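Local coordinates for protein ribokinase (Arabidopsis thaliana, PDB 6ILS) that phosphorylates D-ribose at O-5 with ATP and a divalent cation, feeding ribose 5-phosphate into nucleotide and amino acid synthesis and the pentose phosphate pathway, at residues G9-D14 against A38-A43; V59-G63 against A116-P122; H215-Q221 against L233-G237. All coordinates share one frame; numbering follows the deposited sequence.

Contact 1: G9-D14 against A38-A43; sequences GSANAD and AGGKGA. With RIB (alpha-D-ribofuranose), chain F.
Asp14 and Gly40 come together at the bound ribofuranose, both bonding to its hydroxyls, in the sugar site of a PfkB-family kinase, where strand 12-18 pairs antiparallel with strand 33-39 and the chain turns through glycines into helix 41-51. Asn12 and Gly39 exchange backbone N-H...O bonds, and Ala43 N donates to Ser10 O. The carboxylate of Asp14 spans two hydroxyls: OD1 accepts from RIB O2 at a very short 2.5 Å and OD2 from RIB O3 at 2.6 Å. Its CG lies beside the backbone N (chi1 -72°), which brings the carboxylate against Gly39, where a side chain would collide with OD2. Gly40, the N-cap residue, turns its N-H to RIB O3 (3.0 Å); any CB there would run into Asn12 N and Ala11 CA. Lys41 CG and CE pass RIB O4 before a bend at chi4 (-64°) sets NZ on RIB O5 at 2.9 Å, the oxygen that receives the phosphoryl group. Asp259, the predicted proton acceptor, and Glu144 also hydrogen-bond to the sugar. Ser10 OG, also bonded to Glu144, accepts a long but almost straight bond from Gly42 N (3.3 Å). The small Ala11 and Ala43 meet by methyls, CB to CB at 4.1 Å.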
loop_
_atom_site.group_PDB
_atom_site.type_symbol
_atom_site.label_atom_id
_atom_site.label_comp_id
_atom_site.label_asym_id
_atom_site.label_seq_id
_atom_site.Cartn_x
_atom_site.Cartn_y
_atom_site.Cartn_z
ATOM N N GLY B 9 0.592 3.623 20.815
ATOM C CA GLY B 9 0.217 2.457 20.065
ATOM C C GLY B 9 0.557 2.538 18.599
ATOM O O GLY B 9 1.510 3.220 18.204
ATOM N N SER B 10 -0.257 1.856 17.800
ATOM C CA SER B 10 0.034 1.590 16.392
ATOM C C SER B 10 -0.523 2.597 15.395
ATOM O O SER B 10 -1.563 3.206 15.620
ATOM C CB SER B 10 -0.516 0.238 16.018
ATOM O OG SER B 10 -1.919 0.203 16.278
ATOM N N ALA B 11 0.161 2.706 14.262
ATOM C CA ALA B 11 -0.317 3.459 13.113
ATOM C C ALA B 11 -0.096 2.596 11.876
ATOM O O ALA B 11 1.001 2.117 11.661
ATOM C CB ALA B 11 0.410 4.802 12.986
ATOM N N ASN B 12 -1.162 2.368 11.104
ATOM C CA ASN B 12 -1.134 1.543 9.898
ATOM C C ASN B 12 -1.668 2.289 8.696
ATOM O O ASN B 12 -2.631 3.039 8.821
ATOM C CB ASN B 12 -2.007 0.281 10.050
ATOM C CG ASN B 12 -1.458 -0.708 11.038
ATOM O OD1 ASN B 12 -0.247 -0.827 11.215
ATOM N ND2 ASN B 12 -2.358 -1.464 11.668
ATOM N N ALA B 13 -1.082 2.055 7.528
ATOM C CA ALA B 13 -1.801 2.367 6.300
ATOM C C ALA B 13 -2.659 1.145 5.996
ATOM O O ALA B 13 -2.153 0.034 5.927
ATOM C CB ALA B 13 -0.844 2.674 5.153
ATOM N N ASP B 14 -3.956 1.357 5.845
ATOM C CA ASP B 14 -4.880 0.271 5.568
ATOM C C ASP B 14 -5.099 0.152 4.061
ATOM O O ASP B 14 -5.683 1.044 3.461
ATOM C CB ASP B 14 -6.204 0.512 6.293
ATOM C CG ASP B 14 -6.093 0.305 7.810
ATOM O OD1 ASP B 14 -5.189 -0.448 8.245
ATOM O OD2 ASP B 14 -6.928 0.874 8.549
ATOM N N ALA B 38 -5.631 6.052 6.229
ATOM C CA ALA B 38 -4.957 6.153 7.512
ATOM C C ALA B 38 -5.709 5.342 8.557
ATOM O O ALA B 38 -6.925 5.455 8.683
ATOM C CB ALA B 38 -4.856 7.590 7.939
ATOM N N GLY B 39 -4.984 4.527 9.317
ATOM C CA GLY B 39 -5.623 3.687 10.310
ATOM C C GLY B 39 -4.623 3.164 11.323
ATOM O O GLY B 39 -3.602 3.796 11.590
ATOM N N GLY B 40 -4.909 1.986 11.852
ATOM C CA GLY B 40 -4.178 1.472 12.990
ATOM C C GLY B 40 -4.956 1.780 14.256
ATOM O O GLY B 40 -5.492 2.885 14.409
ATOM N N LYS B 41 -4.987 0.836 15.198
ATOM C CA LYS B 41 -5.814 1.038 16.399
ATOM C C LYS B 41 -5.366 2.245 17.202
ATOM O O LYS B 41 -6.190 2.995 17.681
ATOM C CB LYS B 41 -5.826 -0.231 17.275
ATOM C CG LYS B 41 -6.632 -1.328 16.610
ATOM C CD LYS B 41 -6.588 -2.667 17.311
ATOM C CE LYS B 41 -7.370 -3.697 16.462
ATOM N NZ LYS B 41 -8.824 -3.338 16.355
ATOM N N GLY B 42 -4.063 2.468 17.315
ATOM C CA GLY B 42 -3.563 3.595 18.078
ATOM C C GLY B 42 -3.889 4.917 17.412
ATOM O O GLY B 42 -4.385 5.826 18.063
ATOM N N ALA B 43 -3.595 5.030 16.117
ATOM C CA ALA B 43 -3.873 6.277 15.409
ATOM C C ALA B 43 -5.382 6.539 15.390
ATOM O O ALA B 43 -5.809 7.681 15.526
ATOM C CB ALA B 43 -3.302 6.244 13.963
HETATM O O5 RIB F . -9.472 -1.188 14.520
HETATM C C5 RIB F . -9.138 -0.808 13.211
HETATM C C4 RIB F . -7.789 -1.037 12.966
HETATM O O4 RIB F . -7.371 -2.454 13.270
HETATM C C3 RIB F . -7.613 -0.934 11.390
HETATM O O3 RIB F . -7.391 0.517 11.045
HETATM C C2 RIB F . -6.710 -1.750 11.078
HETATM O O2 RIB F . -5.459 -1.096 10.624
HETATM C C1 RIB F . -6.424 -2.716 12.407
HETATM O O1 RIB F . -5.186 -2.431 12.947
HETATM O O HOH W 1 -9.230 2.986 7.798
#

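Contact 2: V59-G63 against A116-P122; sequences VGRLG and ANMKAWP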
loop_
_atom_site.group_PDB
_atom_site.type_symbol
_atom_site.label_atom_id
_atom_site.label_comp_id
_atom_site.label_asym_id
_atom_site.label_seq_id
_atom_site.Cartn_x
_atom_site.Cartn_y
_atom_site.Cartn_z
ATOM N N VAL B 59 1.589 8.714 20.755
ATOM C CA VAL B 59 2.962 8.237 20.841
ATOM C C VAL B 59 3.118 6.977 20.003
ATOM O O VAL B 59 2.500 5.933 20.267
ATOM C CB VAL B 59 3.373 7.945 22.299
ATOM C CG1 VAL B 59 4.831 7.442 22.354
ATOM C CG2 VAL B 59 3.159 9.171 23.156
ATOM N N GLY B 60 3.938 7.059 18.965
ATOM C CA GLY B 60 4.005 5.962 18.034
ATOM C C GLY B 60 5.252 6.060 17.178
ATOM O O GLY B 60 5.977 7.047 17.256
ATOM N N ARG B 61 5.467 5.038 16.357
ATOM C CA ARG B 61 6.647 4.935 15.491
ATOM C C ARG B 61 6.226 4.755 14.049
ATOM O O ARG B 61 5.435 3.861 13.741
ATOM C CB ARG B 61 7.530 3.759 15.905
ATOM C CG ARG B 61 8.181 3.930 17.262
ATOM C CD ARG B 61 9.029 5.179 17.264
ATOM N NE ARG B 61 9.717 5.382 18.531
ATOM C CZ ARG B 61 9.246 6.141 19.512
ATOM N NH1 ARG B 61 8.070 6.754 19.377
ATOM N NH2 ARG B 61 9.947 6.283 20.631
ATOM N N LEU B 62 6.781 5.593 13.175
ATOM C CA LEU B 62 6.488 5.552 11.751
ATOM C C LEU B 62 7.756 5.304 10.956
ATOM O O LEU B 62 8.844 5.581 11.447
ATOM C CB LEU B 62 5.865 6.870 11.290
ATOM C CG LEU B 62 4.559 7.266 11.963
ATOM C CD1 LEU B 62 4.092 8.594 11.396
ATOM C CD2 LEU B 62 3.542 6.174 11.705
ATOM N N GLY B 63 7.618 4.791 9.736
ATOM C CA GLY B 63 8.736 4.789 8.800
ATOM C C GLY B 63 8.806 6.142 8.121
ATOM O O GLY B 63 7.830 6.884 8.108
ATOM N N ALA B 116 7.354 -0.529 11.653
ATOM C CA ALA B 116 7.839 0.353 12.710
ATOM C C ALA B 116 7.037 0.169 13.999
ATOM O O ALA B 116 7.555 0.419 15.088
ATOM C CB ALA B 116 7.786 1.803 12.258
ATOM N N ASN B 117 5.777 -0.260 13.878
ATOM C CA ASN B 117 4.927 -0.439 15.070
ATOM C C ASN B 117 5.508 -1.482 16.018
ATOM O O ASN B 117 5.383 -1.360 17.248
ATOM C CB ASN B 117 3.506 -0.860 14.685
ATOM C CG ASN B 117 2.725 0.246 13.996
ATOM O OD1 ASN B 117 2.738 1.403 14.417
ATOM N ND2 ASN B 117 2.014 -0.120 12.936
ATOM N N MET B 118 6.124 -2.509 15.433
ATOM C CA MET B 118 6.663 -3.623 16.209
ATOM C C MET B 118 8.178 -3.542 16.388
ATOM O O MET B 118 8.723 -4.107 17.339
ATOM C CB MET B 118 6.303 -4.954 15.548
ATOM C CG MET B 118 4.839 -5.338 15.644
ATOM S SD MET B 118 4.250 -5.483 17.333
ATOM C CE MET B 118 5.066 -6.980 17.890
ATOM N N LYS B 119 8.859 -2.829 15.496
ATOM C CA LYS B 119 10.311 -2.958 15.421
ATOM C C LYS B 119 11.123 -1.690 15.656
ATOM O O LYS B 119 12.348 -1.762 15.759
ATOM C CB LYS B 119 10.676 -3.564 14.061
ATOM C CG LYS B 119 10.261 -5.030 13.958
ATOM C CD LYS B 119 10.442 -5.579 12.554
ATOM C CE LYS B 119 10.161 -7.075 12.512
ATOM N NZ LYS B 119 10.273 -7.604 11.124
ATOM N N ALA B 120 10.472 -0.540 15.787
ATOM C CA ALA B 120 11.211 0.715 15.887
ATOM C C ALA B 120 11.197 1.347 17.266
ATOM O O ALA B 120 11.512 2.526 17.408
ATOM C CB ALA B 120 10.675 1.709 14.876
ATOM N N TRP B 121 10.805 0.580 18.275
ATOM C CA TRP B 121 10.784 1.082 19.637
ATOM C C TRP B 121 12.118 0.799 20.322
ATOM O O TRP B 121 12.751 -0.204 20.034
ATOM C CB TRP B 121 9.648 0.433 20.431
ATOM C CG TRP B 121 8.262 0.776 19.938
ATOM C CD1 TRP B 121 7.500 0.065 19.046
ATOM C CD2 TRP B 121 7.483 1.911 20.316
ATOM N NE1 TRP B 121 6.289 0.704 18.844
ATOM C CE2 TRP B 121 6.253 1.832 19.621
ATOM C CE3 TRP B 121 7.695 2.984 21.186
ATOM C CZ2 TRP B 121 5.247 2.781 19.779
ATOM C CZ3 TRP B 121 6.698 3.934 21.329
ATOM C CH2 TRP B 121 5.483 3.822 20.624
ATOM N N PRO B 122 12.531 1.668 21.252
ATOM C CA PRO B 122 13.762 1.335 21.977
ATOM C C PRO B 122 13.544 0.142 22.898
ATOM O O PRO B 122 12.405 -0.136 23.290
ATOM C CB PRO B 122 14.049 2.602 22.777
ATOM C CG PRO B 122 12.684 3.146 23.070
ATOM C CD PRO B 122 11.833 2.817 21.850
HETATM O O HOH W 2 3.723 2.840 16.484
HETATM O O HOH W 3 12.496 4.814 19.238
#
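Ala116 opens the short helix 116-119 with its methyl resting on strand 56-63, CB 3.5 Å from Arg61 O, while its carbonyl O sits against Arg61 CB. A methyl suits so close an approach to the backbone. Asn117 works through water: one molecule accepts from Arg61 N and lies 2.7 Å from Asn117 OD1, to which it probably donates, joining helix and strand at a point where they share no direct hydrogen bond. Its ND2 goes instead to Ala11 O, beside the ribose site. After the helix, Ala120 packs its CB against Arg61 CB at 3.9 Å, and its carbonyl O lies at the edge of the guanidinium, linked to Arg61 NE by a second bridging water.

Trp121 provides the main surface. Arg61 CG stands over the centre of its six-membered ring, 3.8 Å from the centroid, and a bend at chi2 (-59°) folds the rest of the arginine back across the indole. The guanidinium thus lies flat on the ring, centres 4.4 Å apart and planes 26° from parallel, displaced toward the CZ3 rim. NH1 meanwhile donates to Gly60 O at 3.0 Å, approaching from above the carbonyl plane. The far end of the indole, CH2, meets Gly60 CA and Val59 CG1, and Trp121 NE1 makes a weak bond back to Asn117 O. Pro122 CD lies loosely beside Arg61 NH2, 4.1 Å away.

Were Arg61 an alanine, the indole face would probably lose its cover, and Gly60 O and the NE-bound water their side-chain partner. Arginine suits the place because its flat cation can stack on an aromatic face while its in-plane N-H groups still reach Gly60 O and water; the stacked geometry is consistent with a cation-pi contribution, with Asp129 a long, weak ionic partner.

Contact 3: H215-Q221 against L233-G237; sequences HKLGVKQ and LFIQG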
loop_
_atom_site.group_PDB
_atom_site.type_symbol
_atom_site.label_atom_id
_atom_site.label_comp_id
_atom_site.label_asym_id
_atom_site.label_seq_id
_atom_site.Cartn_x
_atom_site.Cartn_y
_atom_site.Cartn_z
ATOM N N HIS B 215 -11.203 -10.567 36.732
ATOM C CA HIS B 215 -11.006 -9.967 38.049
ATOM C C HIS B 215 -9.944 -10.756 38.840
ATOM O O HIS B 215 -9.252 -10.202 39.698
ATOM C CB HIS B 215 -12.312 -9.941 38.842
ATOM C CG HIS B 215 -13.322 -8.940 38.361
ATOM N ND1 HIS B 215 -12.975 -7.759 37.728
ATOM C CD2 HIS B 215 -14.675 -8.933 38.447
ATOM C CE1 HIS B 215 -14.070 -7.082 37.437
ATOM N NE2 HIS B 215 -15.118 -7.770 37.862
ATOM N N LYS B 216 -9.845 -12.056 38.556
ATOM C CA LYS B 216 -8.874 -12.926 39.232
ATOM C C LYS B 216 -7.483 -12.689 38.662
ATOM O O LYS B 216 -6.490 -12.743 39.386
ATOM C CB LYS B 216 -9.265 -14.404 39.103
ATOM C CG LYS B 216 -10.509 -14.799 39.890
ATOM C CD LYS B 216 -10.921 -16.245 39.600
ATOM C CE LYS B 216 -12.154 -16.661 40.404
ATOM N NZ LYS B 216 -12.621 -18.037 40.046
ATOM N N LEU B 217 -7.415 -12.401 37.365
ATOM C CA LEU B 217 -6.144 -12.035 36.751
ATOM C C LEU B 217 -5.688 -10.627 37.169
ATOM O O LEU B 217 -4.747 -10.103 36.599
ATOM C CB LEU B 217 -6.233 -12.116 35.220
ATOM C CG LEU B 217 -6.708 -13.399 34.520
ATOM C CD1 LEU B 217 -7.386 -13.107 33.189
ATOM C CD2 LEU B 217 -5.558 -14.272 34.238
ATOM N N GLY B 218 -6.356 -10.010 38.146
ATOM C CA GLY B 218 -5.937 -8.709 38.664
ATOM C C GLY B 218 -6.577 -7.445 38.070
ATOM O O GLY B 218 -6.213 -6.325 38.432
ATOM N N VAL B 219 -7.539 -7.597 37.169
ATOM C CA VAL B 219 -8.129 -6.409 36.542
ATOM C C VAL B 219 -9.458 -6.025 37.195
ATOM O O VAL B 219 -10.410 -6.798 37.162
ATOM C CB VAL B 219 -8.349 -6.613 35.043
ATOM C CG1 VAL B 219 -8.663 -5.256 34.378
ATOM C CG2 VAL B 219 -7.132 -7.249 34.410
ATOM N N LYS B 220 -9.504 -4.823 37.765
ATOM C CA LYS B 220 -10.656 -4.332 38.523
ATOM C C LYS B 220 -11.844 -3.946 37.648
ATOM O O LYS B 220 -13.001 -4.056 38.074
ATOM C CB LYS B 220 -10.261 -3.111 39.362
ATOM C CG LYS B 220 -9.138 -3.358 40.352
ATOM C CD LYS B 220 -9.566 -4.271 41.481
ATOM C CE LYS B 220 -8.375 -4.646 42.368
ATOM N NZ LYS B 220 -7.489 -5.666 41.724
ATOM N N GLN B 221 -11.555 -3.460 36.443
ATOM C CA GLN B 221 -12.608 -2.932 35.564
ATOM C C GLN B 221 -12.472 -3.495 34.172
ATOM O O GLN B 221 -11.378 -3.525 33.603
ATOM C CB GLN B 221 -12.568 -1.407 35.511
ATOM C CG GLN B 221 -12.635 -0.739 36.847
ATOM C CD GLN B 221 -12.938 0.737 36.731
ATOM O OE1 GLN B 221 -13.369 1.211 35.679
ATOM N NE2 GLN B 221 -12.747 1.469 37.821
ATOM N N LEU B 233 -19.990 -2.411 31.344
ATOM C CA LEU B 233 -18.869 -2.060 32.187
ATOM C C LEU B 233 -18.979 -2.825 33.496
ATOM O O LEU B 233 -19.924 -2.620 34.271
ATOM C CB LEU B 233 -18.818 -0.563 32.467
ATOM C CG LEU B 233 -17.672 -0.088 33.373
ATOM C CD1 LEU B 233 -16.306 -0.312 32.715
ATOM C CD2 LEU B 233 -17.850 1.369 33.743
ATOM N N PHE B 234 -18.025 -3.723 33.716
ATOM C CA PHE B 234 -17.942 -4.469 34.974
ATOM C C PHE B 234 -16.886 -3.855 35.863
ATOM O O PHE B 234 -15.745 -3.669 35.444
ATOM C CB PHE B 234 -17.589 -5.940 34.736
ATOM C CG PHE B 234 -18.582 -6.693 33.900
ATOM C CD1 PHE B 234 -18.589 -6.574 32.514
ATOM C CD2 PHE B 234 -19.490 -7.551 34.492
ATOM C CE1 PHE B 234 -19.489 -7.284 31.748
ATOM C CE2 PHE B 234 -20.400 -8.257 33.725
ATOM C CZ PHE B 234 -20.397 -8.127 32.357
ATOM N N ILE B 235 -17.262 -3.548 37.096
ATOM C CA ILE B 235 -16.316 -3.065 38.097
ATOM C C ILE B 235 -16.368 -4.022 39.284
ATOM O O ILE B 235 -17.449 -4.337 39.776
ATOM C CB ILE B 235 -16.652 -1.647 38.540
ATOM C CG1 ILE B 235 -16.646 -0.701 37.330
ATOM C CG2 ILE B 235 -15.682 -1.177 39.613
ATOM C CD1 ILE B 235 -17.055 0.704 37.665
ATOM N N GLN B 236 -15.217 -4.508 39.724
ATOM C CA GLN B 236 -15.202 -5.496 40.800
ATOM C C GLN B 236 -15.882 -4.975 42.062
ATOM O O GLN B 236 -15.591 -3.874 42.533
ATOM C CB GLN B 236 -13.773 -5.923 41.118
ATOM C CG GLN B 236 -13.717 -7.132 42.022
ATOM C CD GLN B 236 -12.356 -7.747 42.042
ATOM O OE1 GLN B 236 -11.357 -7.057 41.857
ATOM N NE2 GLN B 236 -12.299 -9.059 42.251
ATOM N N GLY B 237 -16.816 -5.762 42.589
ATOM C CA GLY B 237 -17.543 -5.394 43.795
ATOM C C GLY B 237 -18.794 -4.574 43.532
ATOM O O GLY B 237 -19.503 -4.174 44.459
HETATM O O HOH W 4 -9.136 -7.774 40.410
#
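A Schellman motif ends helix 204-216, with Gly218 at its positive-phi position, and the turn that follows is clasped to the end of strand 231-235 by His215 and Gln236. The imidazole of His215 is pinned by ND1, which donates a nearly straight 2.8 Å bond, in the ring plane, to Val219 O. That fixes the ring's rotation and offers one face to Gln236, whose CB stands over the ring centre, 3.8 Å from the centroid. The extended glutamine, its CG pointing opposite the backbone N (chi1 -169°), runs back across the imidazole, and its amide stacks 18° from the ring plane with NE2 3.5 Å from His215 CB. In fold terms, this is where the helix hands over to strand 221-225, which pairs antiparallel with 231-235 near the edge of the large central sheet. Gln236 N donates to Lys220 O at 2.8 Å, and Gln221 faces Ile235 as a non-hydrogen-bonded pair. Their side chains lie side by side, Gln221 CD 4.0 Å from Ile235 CG1, the aliphatic part of the glutamine suiting a partly exposed position. On the solvent side one water joins three groups: it donates to Gln236 OE1 (2.7 Å) and His215 O and accepts from Lys220 NZ.

Contacts 1 and 2 are buried and adjoin, their centres 11 Å apart: Gly9 N probably bonds to Val59 O, and the Asn117 side chain reaches into contact 1, so strand 56-63 and helix 116-119 back the ribose-binding segment. Contact 3 lies about 28 Å from contact 1 and 31 Å from contact 2, centre to centre, partly exposed, yet contacts 2 and 3 reach the same nine-stranded sheet, one through strand 56-63 and the other through 221-225 and 231-235. Glycines, direct backbone bonds and sugar-binding charges mark contact 1; contact 2 depends on a cation over an indole and bridging waters; contact 3 uses a histidine-glutamine stack with water and lysine at its exposed edge.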